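Local coordinates for protein Ral guanine nucleotide dissociation stimulator-like 2 (PDB 4JGW) that probably acts as a guanine nucleotide exchange factor for small G proteins, and binds SH3 domain-containing proteins through a docking site with a preselected conformation, at residues A[277-282]-A[463-468]; A[33-36]-A[41-44]. All blocks are in the same frame, centred on the assembly; numbering follows the deposited sequence.

Contact 1. Residues A[277-282]-A[463-468]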
ATOM      1  N   VAL A 277     -26.223  24.454   2.284  1.00 49.31           N
ATOM      2  CA  VAL A 277     -24.893  25.067   2.200  1.00 48.82           C
ATOM      3  C   VAL A 277     -24.972  26.572   2.436  1.00 48.43           C
ATOM      4  O   VAL A 277     -26.006  27.195   2.183  1.00 48.46           O
ATOM      5  CB  VAL A 277     -24.203  24.815   0.823  1.00 48.89           C
ATOM      6  CG1 VAL A 277     -23.600  23.421   0.758  1.00 48.81           C
ATOM      7  CG2 VAL A 277     -25.169  25.052  -0.341  1.00 48.85           C
ATOM      8  N   THR A 278     -23.876  27.145   2.927  1.00 47.93           N
ATOM      9  CA  THR A 278     -23.733  28.597   3.023  1.00 47.37           C
ATOM     10  C   THR A 278     -22.626  29.049   2.077  1.00 46.89           C
ATOM     11  O   THR A 278     -21.557  28.437   2.023  1.00 46.89           O
ATOM     12  CB  THR A 278     -23.416  29.059   4.459  1.00 47.41           C
ATOM     13  OG1 THR A 278     -22.253  28.373   4.939  1.00 47.82           O
ATOM     14  CG2 THR A 278     -24.592  28.772   5.388  1.00 47.56           C
ATOM     15  N   VAL A 279     -22.892  30.119   1.329  1.00 46.24           N
ATOM     16  CA  VAL A 279     -21.979  30.599   0.292  1.00 45.50           C
ATOM     17  C   VAL A 279     -21.554  32.042   0.564  1.00 45.10           C
ATOM     18  O   VAL A 279     -22.379  32.885   0.923  1.00 45.02           O
ATOM     19  CB  VAL A 279     -22.617  30.491  -1.126  1.00 45.56           C
ATOM     20  CG1 VAL A 279     -21.626  30.903  -2.212  1.00 45.37           C
ATOM     21  CG2 VAL A 279     -23.129  29.075  -1.390  1.00 45.30           C
ATOM     22  N   ARG A 280     -20.259  32.309   0.396  1.00 44.54           N
ATOM     23  CA  ARG A 280     -19.703  33.655   0.527  1.00 44.03           C
ATOM     24  C   ARG A 280     -19.550  34.320  -0.844  1.00 43.42           C
ATOM     25  O   ARG A 280     -19.328  33.629  -1.839  1.00 43.44           O
ATOM     26  CB  ARG A 280     -18.355  33.607   1.248  1.00 44.16           C
ATOM     27  CG  ARG A 280     -18.464  33.362   2.741  1.00 44.92           C
ATOM     28  CD  ARG A 280     -17.118  33.522   3.423  1.00 46.13           C
ATOM     29  NE  ARG A 280     -17.223  33.412   4.876  1.00 46.89           N
ATOM     30  CZ  ARG A 280     -17.092  32.279   5.560  1.00 47.40           C
ATOM     31  NH1 ARG A 280     -16.849  31.134   4.931  1.00 47.62           N
ATOM     32  NH2 ARG A 280     -17.206  32.290   6.881  1.00 47.63           N
ATOM     33  N   PRO A 281     -19.669  35.665  -0.902  1.00 42.87           N
ATOM     34  CA  PRO A 281     -19.590  36.395  -2.173  1.00 42.36           C
ATOM     35  C   PRO A 281     -18.189  36.403  -2.777  1.00 41.79           C
ATOM     36  O   PRO A 281     -17.232  36.817  -2.118  1.00 41.78           O
ATOM     37  CB  PRO A 281     -19.988  37.822  -1.785  1.00 42.41           C
ATOM     38  CG  PRO A 281     -19.650  37.933  -0.335  1.00 42.65           C
ATOM     39  CD  PRO A 281     -19.904  36.572   0.240  1.00 42.82           C
ATOM     40  N   LEU A 282     -18.076  35.951  -4.024  1.00 41.13           N
ATOM     41  CA  LEU A 282     -16.797  35.959  -4.731  1.00 40.49           C
ATOM     42  C   LEU A 282     -16.947  36.389  -6.189  1.00 40.11           C
ATOM     43  O   LEU A 282     -17.621  35.724  -6.981  1.00 39.90           O
ATOM     44  CB  LEU A 282     -16.104  34.588  -4.649  1.00 40.47           C
ATOM     45  CG  LEU A 282     -15.582  34.084  -3.296  1.00 40.25           C
ATOM     46  CD1 LEU A 282     -15.204  32.615  -3.386  1.00 39.84           C
ATOM     47  CD2 LEU A 282     -14.405  34.913  -2.785  1.00 40.02           C
ATOM     48  N   HIS A 463     -22.059  20.929  -7.219  1.00 48.11           N
ATOM     49  CA  HIS A 463     -22.695  21.132  -8.519  1.00 48.02           C
ATOM     50  C   HIS A 463     -23.738  22.249  -8.457  1.00 47.85           C
ATOM     51  O   HIS A 463     -23.853  23.055  -9.384  1.00 47.77           O
ATOM     52  CB  HIS A 463     -23.333  19.831  -9.018  1.00 48.12           C
ATOM     53  CG  HIS A 463     -24.013  19.961 -10.346  1.00 48.41           C
ATOM     54  ND1 HIS A 463     -25.363  20.204 -10.471  1.00 48.76           N
ATOM     55  CD2 HIS A 463     -23.526  19.888 -11.608  1.00 48.84           C
ATOM     56  CE1 HIS A 463     -25.681  20.271 -11.751  1.00 48.97           C
ATOM     57  NE2 HIS A 463     -24.584  20.083 -12.463  1.00 49.02           N
ATOM     58  N   ARG A 464     -24.483  22.289  -7.353  1.00 47.63           N
ATOM     59  CA  ARG A 464     -25.511  23.302  -7.130  1.00 47.55           C
ATOM     60  C   ARG A 464     -24.910  24.701  -6.975  1.00 47.26           C
ATOM     61  O   ARG A 464     -25.374  25.652  -7.608  1.00 47.25           O
ATOM     62  CB  ARG A 464     -26.351  22.945  -5.901  1.00 47.63           C
ATOM     63  CG  ARG A 464     -27.578  23.820  -5.703  1.00 48.44           C
ATOM     64  CD  ARG A 464     -27.935  23.926  -4.233  1.00 49.88           C
ATOM     65  NE  ARG A 464     -28.973  24.925  -3.993  1.00 50.83           N
ATOM     66  CZ  ARG A 464     -29.133  25.583  -2.847  1.00 51.61           C
ATOM     67  NH1 ARG A 464     -28.314  25.363  -1.825  1.00 52.10           N
ATOM     68  NH2 ARG A 464     -30.108  26.474  -2.726  1.00 51.72           N
ATOM     69  N   VAL A 465     -23.880  24.815  -6.135  1.00 46.95           N
ATOM     70  CA  VAL A 465     -23.227  26.099  -5.855  1.00 46.63           C
ATOM     71  C   VAL A 465     -22.548  26.680  -7.098  1.00 46.44           C
ATOM     72  O   VAL A 465     -22.625  27.886  -7.340  1.00 46.36           O
ATOM     73  CB  VAL A 465     -22.227  25.998  -4.664  1.00 46.68           C
ATOM     74  CG1 VAL A 465     -21.475  27.310  -4.457  1.00 46.57           C
ATOM     75  CG2 VAL A 465     -22.957  25.615  -3.384  1.00 46.58           C
ATOM     76  N   SER A 466     -21.903  25.821  -7.888  1.00 46.24           N
ATOM     77  CA  SER A 466     -21.259  26.248  -9.134  1.00 46.13           C
ATOM     78  C   SER A 466     -22.265  26.763 -10.164  1.00 45.94           C
ATOM     79  O   SER A 466     -21.952  27.667 -10.941  1.00 45.87           O
ATOM     80  CB  SER A 466     -20.414  25.124  -9.736  1.00 46.09           C
ATOM     81  OG  SER A 466     -21.215  24.020 -10.108  1.00 46.61           O
ATOM     82  N   CYS A 467     -23.463  26.179 -10.167  1.00 45.78           N
ATOM     83  CA  CYS A 467     -24.556  26.644 -11.022  1.00 45.75           C
ATOM     84  C   CYS A 467     -25.131  27.972 -10.523  1.00 45.59           C
ATOM     85  O   CYS A 467     -25.728  28.723 -11.296  1.00 45.71           O
ATOM     86  CB  CYS A 467     -25.658  25.583 -11.131  1.00 45.72           C
ATOM     87  SG  CYS A 467     -25.250  24.176 -12.211  1.00 46.14           S
ATOM     88  N   GLU A 468     -24.935  28.252  -9.234  1.00 45.31           N
ATOM     89  CA  GLU A 468     -25.381  29.503  -8.615  1.00 45.06           C
ATOM     90  C   GLU A 468     -24.362  30.640  -8.738  1.00 44.81           C
ATOM     91  O   GLU A 468     -24.743  31.788  -8.977  1.00 44.75           O
ATOM     92  CB  GLU A 468     -25.736  29.278  -7.143  1.00 45.09           C
ATOM     93  CG  GLU A 468     -27.072  28.582  -6.926  1.00 45.56           C
ATOM     94  CD  GLU A 468     -27.302  28.148  -5.487  1.00 46.12           C
ATOM     95  OE1 GLU A 468     -26.605  28.644  -4.571  1.00 45.89           O
ATOM     96  OE2 GLU A 468     -28.194  27.302  -5.274  1.00 46.50           O
TER
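Val277 and Val279 both direct their CB atoms at helix 463-468, where Val465 receives them. Val279 and Val465 meet tip to tip, CG2 of Val279 lying 3.9 Å from CG1 of Val465. Val277 comes in at a slant instead, and its CG2 stands 3.8 Å from CG2 of Val465. The same CG2 of Val277 also sits at the edge of the Arg464 guanidinium, near its plane, 3.5 Å from NH1. Arg464 gets there because CG is anti to the backbone N (chi1 -171°) and the chain runs extended to NE, sliding past Val277 in the opposite direction. One turn on, the Glu468 carboxylate lies over a face of that guanidinium, with CD 3.8 Å above the plane, displaced toward the rim of the group. Its OE2 is 2.8 Å from Arg464 NE but well out of the plane, a salt bridge of charge alone. No hydrogen bond joins the two segments; the contact is valine-on-valine packing flanked by the arginine edge, within the CDC25-homology (Ras-GEF) domain. Leu265 adds to the cover of Val465. Strand 277-279 pairs antiparallel with strand 267-269, and helix 459-469 packs alongside strand 277-279, the short segment axes 10.4 Å apart and 30° from parallel.

Contact 2. Residues A[33-36]-A[41-44]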
ATOM      1  N   TYR A  33      26.861 -20.434 -15.765  1.00 42.64           N
ATOM      2  CA  TYR A  33      27.616 -19.245 -16.135  1.00 42.99           C
ATOM      3  C   TYR A  33      29.052 -19.602 -16.500  1.00 43.12           C
ATOM      4  O   TYR A  33      29.592 -20.607 -16.030  1.00 43.16           O
ATOM      5  CB  TYR A  33      27.602 -18.223 -14.994  1.00 43.01           C
ATOM      6  CG  TYR A  33      26.275 -17.519 -14.808  1.00 43.33           C
ATOM      7  CD1 TYR A  33      25.295 -18.042 -13.963  1.00 43.65           C
ATOM      8  CD2 TYR A  33      25.997 -16.328 -15.479  1.00 43.49           C
ATOM      9  CE1 TYR A  33      24.072 -17.397 -13.790  1.00 43.83           C
ATOM     10  CE2 TYR A  33      24.778 -15.674 -15.313  1.00 43.70           C
ATOM     11  CZ  TYR A  33      23.823 -16.213 -14.467  1.00 43.74           C
ATOM     12  OH  TYR A  33      22.618 -15.568 -14.303  1.00 43.58           O
ATOM     13  N   ARG A  34      29.658 -18.777 -17.349  1.00 43.30           N
ATOM     14  CA  ARG A  34      31.071 -18.906 -17.681  1.00 43.48           C
ATOM     15  C   ARG A  34      31.904 -18.459 -16.483  1.00 43.40           C
ATOM     16  O   ARG A  34      31.518 -17.524 -15.780  1.00 43.43           O
ATOM     17  CB  ARG A  34      31.414 -18.066 -18.913  1.00 43.61           C
ATOM     18  CG  ARG A  34      30.866 -18.618 -20.223  1.00 44.42           C
ATOM     19  CD  ARG A  34      31.317 -17.772 -21.404  1.00 45.96           C
ATOM     20  NE  ARG A  34      30.843 -18.306 -22.679  1.00 47.07           N
ATOM     21  CZ  ARG A  34      29.757 -17.883 -23.323  1.00 47.75           C
ATOM     22  NH1 ARG A  34      29.008 -16.908 -22.822  1.00 48.05           N
ATOM     23  NH2 ARG A  34      29.416 -18.440 -24.479  1.00 47.97           N
ATOM     24  N   PRO A  35      33.041 -19.137 -16.231  1.00 43.38           N
ATOM     25  CA  PRO A  35      33.898 -18.755 -15.106  1.00 43.32           C
ATOM     26  C   PRO A  35      34.580 -17.410 -15.352  1.00 43.29           C
ATOM     27  O   PRO A  35      34.823 -17.047 -16.507  1.00 43.36           O
ATOM     28  CB  PRO A  35      34.933 -19.881 -15.053  1.00 43.29           C
ATOM     29  CG  PRO A  35      34.966 -20.438 -16.436  1.00 43.37           C
ATOM     30  CD  PRO A  35      33.575 -20.300 -16.967  1.00 43.35           C
ATOM     31  N   LEU A  36      34.871 -16.680 -14.275  1.00 43.18           N
ATOM     32  CA  LEU A  36      35.518 -15.371 -14.379  1.00 43.17           C
ATOM     33  C   LEU A  36      36.871 -15.510 -15.074  1.00 42.96           C
ATOM     34  O   LEU A  36      37.193 -14.739 -15.977  1.00 42.95           O
ATOM     35  CB  LEU A  36      35.664 -14.716 -13.000  1.00 43.21           C
ATOM     36  CG  LEU A  36      35.712 -13.182 -12.968  1.00 43.48           C
ATOM     37  CD1 LEU A  36      35.171 -12.660 -11.646  1.00 43.38           C
ATOM     38  CD2 LEU A  36      37.119 -12.634 -13.232  1.00 43.67           C
ATOM     39  N   PRO A  41      38.002 -24.331 -14.643  1.00 40.53           N
ATOM     40  CA  PRO A  41      36.906 -25.289 -14.771  1.00 40.46           C
ATOM     41  C   PRO A  41      35.561 -24.626 -14.482  1.00 40.30           C
ATOM     42  O   PRO A  41      35.497 -23.670 -13.700  1.00 40.27           O
ATOM     43  CB  PRO A  41      37.227 -26.336 -13.699  1.00 40.54           C
ATOM     44  CG  PRO A  41      38.101 -25.631 -12.721  1.00 40.61           C
ATOM     45  CD  PRO A  41      38.920 -24.696 -13.549  1.00 40.58           C
ATOM     46  N   LEU A  42      34.506 -25.126 -15.120  1.00 40.06           N
ATOM     47  CA  LEU A  42      33.171 -24.544 -14.997  1.00 39.78           C
ATOM     48  C   LEU A  42      32.712 -24.453 -13.540  1.00 39.53           C
ATOM     49  O   LEU A  42      32.808 -25.432 -12.794  1.00 39.48           O
ATOM     50  CB  LEU A  42      32.149 -25.331 -15.826  1.00 39.84           C
ATOM     51  CG  LEU A  42      32.279 -25.303 -17.353  1.00 39.84           C
ATOM     52  CD1 LEU A  42      31.324 -26.305 -17.987  1.00 40.08           C
ATOM     53  CD2 LEU A  42      32.042 -23.906 -17.919  1.00 39.91           C
ATOM     54  N   PRO A  43      32.226 -23.268 -13.126  1.00 39.24           N
ATOM     55  CA  PRO A  43      31.685 -23.117 -11.777  1.00 38.92           C
ATOM     56  C   PRO A  43      30.398 -23.931 -11.626  1.00 38.50           C
ATOM     57  O   PRO A  43      29.799 -24.314 -12.635  1.00 38.43           O
ATOM     58  CB  PRO A  43      31.394 -21.613 -11.681  1.00 38.90           C
ATOM     59  CG  PRO A  43      31.198 -21.171 -13.078  1.00 39.17           C
ATOM     60  CD  PRO A  43      32.105 -22.026 -13.913  1.00 39.21           C
ATOM     61  N   PRO A  44      29.979 -24.218 -10.378  1.00 38.17           N
ATOM     62  CA  PRO A  44      28.701 -24.906 -10.205  1.00 37.93           C
ATOM     63  C   PRO A  44      27.547 -24.046 -10.725  1.00 37.65           C
ATOM     64  O   PRO A  44      27.575 -22.823 -10.556  1.00 37.66           O
ATOM     65  CB  PRO A  44      28.596 -25.085  -8.684  1.00 38.06           C
ATOM     66  CG  PRO A  44      29.535 -24.072  -8.100  1.00 38.07           C
ATOM     67  CD  PRO A  44      30.648 -23.954  -9.089  1.00 38.16           C
TER
HETATM   68  O   HOH W   1      27.453 -21.293 -12.748  1.00 26.88           O
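Pro35 and Pro43 press their rings together at about a right angle, and the Pro35 ring can be followed atom by atom across the loop. Its CB lies 3.7 Å from CD of Pro43 and, more loosely, 4.1 Å from the backbone O of Pro41. CG, at the far end of the ring, again has CD of Pro43 as its nearest partner, at 4.1 Å. CD closes the ring back toward the backbone and has two neighbours: CD of Pro43, and the Leu42 methyl CD2 at 4.0 Å. The CB of Leu42 starts off to one side, and CG, anti to the carbonyl carbon, turns CD2 back onto the Pro35 ring. One atom, CD of Pro43, is therefore approached by three consecutive ring atoms of Pro35.

Pro43 has phi -67° and psi 161°, and Pro41, Leu42 and Pro44 are similar: this is the left-handed polyproline II conformation that SH3 domains recognise. Pro41 and Pro44 have the spacing of a PxxP motif and are probably its two prolines; their CB atoms point away from segment 33-36, that of Pro43 toward it. This arrangement is consistent with an SH3 docking site whose shape exists before any partner binds.

The next ring atom of Pro43, CG, rests 3.4 Å from the backbone O of Tyr33. Farther along, one water bridges the backbones: it accepts from Tyr33 N at 3.2 Å and donates to Pro44 O at 2.7 Å. The carbonyl O of Pro43 is taken by the side-chain amide of Gln32. No direct hydrogen bond crosses between the two segments. On the side of 33-36, Arg34 is bonded through its backbone to Glu10, and Tyr33 packs on Glu11 of strand 11-21.

Contacts 1 and 2 lie on opposite sides of the chain's centre, 75 Å apart between centres and about 58 Å between nearest atoms. Contact 2 probably belongs to the SH3 docking site, and contact 1 lies far from it. In sequence, contact 2 closes before contact 1 opens. Contact 1 joins residues 181 positions apart within the Ras-GEF region, whereas contact 2 closes a short surface loop between strands 24-33 and 46-54. Strand 414-415, from within the Ras-GEF range, is the outermost strand next to 46-54, so that sheet joins N-terminal and Ras-GEF segments. The assembly holds a single chain with no G protein bound, so neither contact can be placed against an occupied exchange site.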